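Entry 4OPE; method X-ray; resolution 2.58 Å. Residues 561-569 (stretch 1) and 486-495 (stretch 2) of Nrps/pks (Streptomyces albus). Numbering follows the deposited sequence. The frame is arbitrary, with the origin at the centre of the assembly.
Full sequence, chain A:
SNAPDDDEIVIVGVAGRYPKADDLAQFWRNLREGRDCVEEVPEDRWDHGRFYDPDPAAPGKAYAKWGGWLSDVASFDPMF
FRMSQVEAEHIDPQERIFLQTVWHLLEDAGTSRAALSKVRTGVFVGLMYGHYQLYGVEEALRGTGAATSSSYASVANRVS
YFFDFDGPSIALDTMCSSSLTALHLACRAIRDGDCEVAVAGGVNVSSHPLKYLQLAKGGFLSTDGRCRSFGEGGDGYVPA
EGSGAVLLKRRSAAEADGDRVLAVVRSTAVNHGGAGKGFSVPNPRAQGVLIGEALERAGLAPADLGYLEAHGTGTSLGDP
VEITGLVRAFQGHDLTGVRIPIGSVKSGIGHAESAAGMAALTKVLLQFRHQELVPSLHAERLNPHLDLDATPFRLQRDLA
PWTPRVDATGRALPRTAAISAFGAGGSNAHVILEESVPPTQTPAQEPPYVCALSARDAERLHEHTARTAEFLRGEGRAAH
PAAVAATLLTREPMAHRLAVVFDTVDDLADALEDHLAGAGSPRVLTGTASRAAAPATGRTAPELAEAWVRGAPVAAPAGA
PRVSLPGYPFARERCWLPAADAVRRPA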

# COMPACT_ATOMS: atom_id res chain seq x y z
N PRO A 561 -3.06 6.80 -36.48
CA PRO A 561 -3.29 7.70 -35.38
C PRO A 561 -4.51 7.26 -34.56
O PRO A 561 -5.42 6.62 -35.10
CB PRO A 561 -3.56 9.02 -36.09
CG PRO A 561 -4.27 8.60 -37.38
CD PRO A 561 -3.76 7.21 -37.71
N ARG A 562 -4.56 7.59 -33.27
CA ARG A 562 -5.72 7.21 -32.47
C ARG A 562 -6.52 8.34 -31.84
O ARG A 562 -6.06 9.44 -31.65
CB ARG A 562 -5.32 6.12 -31.48
CG ARG A 562 -5.01 4.82 -32.24
CD ARG A 562 -4.78 3.62 -31.34
NE ARG A 562 -3.83 3.88 -30.25
CZ ARG A 562 -2.78 3.10 -29.94
NH1 ARG A 562 -2.50 1.99 -30.62
NH2 ARG A 562 -2.00 3.42 -28.92
N VAL A 563 -7.76 8.03 -31.54
CA VAL A 563 -8.66 8.93 -30.87
C VAL A 563 -9.36 8.19 -29.76
O VAL A 563 -9.40 6.96 -29.72
CB VAL A 563 -9.70 9.51 -31.83
CG1 VAL A 563 -8.98 10.33 -32.88
CG2 VAL A 563 -10.54 8.44 -32.50
N SER A 564 -9.90 8.96 -28.85
CA SER A 564 -10.58 8.43 -27.69
C SER A 564 -12.02 8.34 -28.04
O SER A 564 -12.61 9.35 -28.39
CB SER A 564 -10.44 9.44 -26.59
OG SER A 564 -9.08 9.70 -26.33
N LEU A 565 -12.58 7.15 -27.96
CA LEU A 565 -13.99 6.92 -28.23
C LEU A 565 -14.64 6.39 -26.99
O LEU A 565 -13.97 5.79 -26.14
CB LEU A 565 -14.17 5.88 -29.33
CG LEU A 565 -13.44 6.16 -30.65
CD1 LEU A 565 -13.22 4.90 -31.44
CD2 LEU A 565 -14.20 7.18 -31.50
N PRO A 566 -15.96 6.55 -26.88
CA PRO A 566 -16.61 6.08 -25.68
C PRO A 566 -16.24 4.63 -25.34
O PRO A 566 -16.12 3.79 -26.23
CB PRO A 566 -18.07 6.22 -26.00
CG PRO A 566 -18.12 7.33 -27.01
CD PRO A 566 -16.88 7.20 -27.81
N GLY A 567 -16.05 4.35 -24.07
CA GLY A 567 -15.64 3.03 -23.63
C GLY A 567 -16.82 2.06 -23.52
O GLY A 567 -17.97 2.46 -23.67
N TYR A 568 -16.51 0.79 -23.27
CA TYR A 568 -17.52 -0.25 -23.21
C TYR A 568 -18.63 0.11 -22.22
O TYR A 568 -18.35 0.45 -21.10
CB TYR A 568 -16.88 -1.57 -22.77
CG TYR A 568 -17.82 -2.74 -22.78
CD1 TYR A 568 -18.09 -3.40 -23.95
CD2 TYR A 568 -18.42 -3.19 -21.63
CE1 TYR A 568 -18.91 -4.51 -23.98
CE2 TYR A 568 -19.28 -4.27 -21.65
CZ TYR A 568 -19.53 -4.92 -22.85
OH TYR A 568 -20.37 -5.98 -22.93
N PRO A 569 -19.90 0.05 -22.66
CA PRO A 569 -21.00 0.33 -21.77
C PRO A 569 -21.42 -0.86 -20.90
O PRO A 569 -22.32 -1.58 -21.23
CB PRO A 569 -22.12 0.74 -22.73
CG PRO A 569 -21.85 -0.05 -23.96
CD PRO A 569 -20.36 -0.31 -24.01
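Stretch 2 (486-495) ATLLTREPMA

Stretch 2 lies along stretch 1 as a helical segment and a turn leading into a loop, held by side-chain-to-backbone hydrogen bonds at two points with apolar contacts between and beyond them. Stretch 1 has no regular helix or strand; most of its residues are extended. In stretch 2, Ala486, Thr487 and Leu488 are helical and continue a helix that begins earlier in the chain. Leu488 to Arg491 form a type I turn, closed by Arg491 N to Leu488 O at 3.1 Å. From Arg491 to Met494 the chain is more extended.

The two stretches run in the same general direction. Thr487 lies near Arg562, with their CA atoms 5.6 Å apart. The backbones then separate, and the CA atoms of Arg491 and Tyr568 are 9.5 Å apart. Long side chains span the wider gap.

At the near end, Val563 N donates to Thr487 OG1 at 3.2 Å, almost in line. Thr487 also packs its CG2 against Leu565 CD1 at 3.5 Å. Leu565 CD1 also lies 3.6 Å from Leu488 CG. The CA-to-CB bond of Leu565 points toward stretch 2. Arg562 CB lies 3.5 Å from Thr487 OG1, and Arg562 CD is a looser 4.3 Å from Thr490 CG2.

Arg491 is the second anchor. Arg491 NH1 donates to Pro566 O at 2.9 Å, and Arg491 NH2 to Pro566 O at 3.1 Å. Arg491 NH2 also reaches Leu565 O at 3.0 Å. Both carbonyl oxygens lie near the guanidinium plane, so the group meets them with its edge. Water 1 accepts from Arg491 NH2 and Leu565 N, each at 3.1 Å, and bridges the stretches.

At the far end, selenomethionine Met494 sits against the Tyr568 ring. Met494 SE is 3.5 Å from Tyr568 CE1, and Met494 CE makes an off-centre CH-pi contact.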

# COMPACT_ATOMS: atom_id res chain seq x y z
N ALA A 486 -9.31 2.62 -36.74
CA ALA A 486 -8.11 2.01 -36.15
C ALA A 486 -8.34 1.75 -34.66
O ALA A 486 -8.04 0.67 -34.17
CB ALA A 486 -6.87 2.87 -36.36
N THR A 487 -8.90 2.73 -33.97
CA THR A 487 -9.04 2.66 -32.54
C THR A 487 -9.90 1.48 -32.12
O THR A 487 -9.53 0.71 -31.22
CB THR A 487 -9.61 3.98 -32.01
OG1 THR A 487 -8.62 5.02 -32.15
CG2 THR A 487 -10.04 3.85 -30.56
N LEU A 488 -11.01 1.30 -32.81
CA LEU A 488 -11.95 0.24 -32.49
C LEU A 488 -11.37 -1.14 -32.73
O LEU A 488 -11.69 -2.09 -32.03
CB LEU A 488 -13.22 0.41 -33.30
CG LEU A 488 -14.04 1.64 -32.86
CD1 LEU A 488 -15.05 2.01 -33.93
CD2 LEU A 488 -14.71 1.42 -31.51
N LEU A 489 -10.47 -1.23 -33.69
CA LEU A 489 -9.82 -2.50 -33.98
C LEU A 489 -8.73 -2.87 -32.97
O LEU A 489 -8.18 -3.98 -33.03
CB LEU A 489 -9.25 -2.50 -35.38
CG LEU A 489 -10.34 -2.37 -36.45
CD1 LEU A 489 -9.72 -2.18 -37.84
CD2 LEU A 489 -11.22 -3.61 -36.38
N THR A 490 -8.43 -1.99 -32.03
CA THR A 490 -7.53 -2.39 -30.97
C THR A 490 -8.30 -2.97 -29.79
O THR A 490 -7.70 -3.52 -28.86
CB THR A 490 -6.73 -1.22 -30.44
OG1 THR A 490 -7.61 -0.38 -29.65
CG2 THR A 490 -6.13 -0.47 -31.60
N ARG A 491 -9.61 -2.85 -29.83
CA ARG A 491 -10.40 -3.31 -28.73
C ARG A 491 -10.65 -4.80 -28.72
O ARG A 491 -10.84 -5.42 -29.75
CB ARG A 491 -11.75 -2.58 -28.72
CG ARG A 491 -11.57 -1.13 -28.30
CD ARG A 491 -12.90 -0.48 -28.02
NE ARG A 491 -12.68 0.92 -27.70
CZ ARG A 491 -13.61 1.73 -27.24
NH1 ARG A 491 -14.88 1.30 -27.06
NH2 ARG A 491 -13.25 2.98 -26.99
N GLU A 492 -10.72 -5.37 -27.54
CA GLU A 492 -10.87 -6.81 -27.42
C GLU A 492 -12.18 -7.26 -28.07
O GLU A 492 -13.24 -6.69 -27.82
CB GLU A 492 -10.82 -7.19 -25.97
CG GLU A 492 -11.03 -8.64 -25.76
CD GLU A 492 -10.94 -9.02 -24.30
OE1 GLU A 492 -9.97 -8.58 -23.60
OE2 GLU A 492 -11.84 -9.79 -23.90
N PRO A 493 -12.10 -8.28 -28.95
CA PRO A 493 -13.29 -8.75 -29.68
C PRO A 493 -14.14 -9.64 -28.80
O PRO A 493 -13.62 -10.52 -28.13
CB PRO A 493 -12.69 -9.58 -30.85
CG PRO A 493 -11.25 -9.19 -30.91
CD PRO A 493 -10.86 -8.85 -29.50
N MSE A 494 -15.44 -9.41 -28.83
CA MSE A 494 -16.39 -10.18 -28.08
C MSE A 494 -17.42 -10.86 -28.97
O MSE A 494 -17.34 -10.84 -30.21
CB MSE A 494 -17.02 -9.13 -27.21
CG MSE A 494 -16.05 -8.47 -26.22
SE MSE A 494 -17.11 -7.37 -24.96
CE MSE A 494 -15.58 -6.39 -24.22
N ALA A 495 -18.39 -11.50 -28.36
CA ALA A 495 -19.26 -12.43 -29.07
C ALA A 495 -20.16 -11.76 -30.08
O ALA A 495 -20.22 -12.24 -31.23
CB ALA A 495 -20.10 -13.22 -28.08
O HOH W 1 -10.75 4.88 -27.06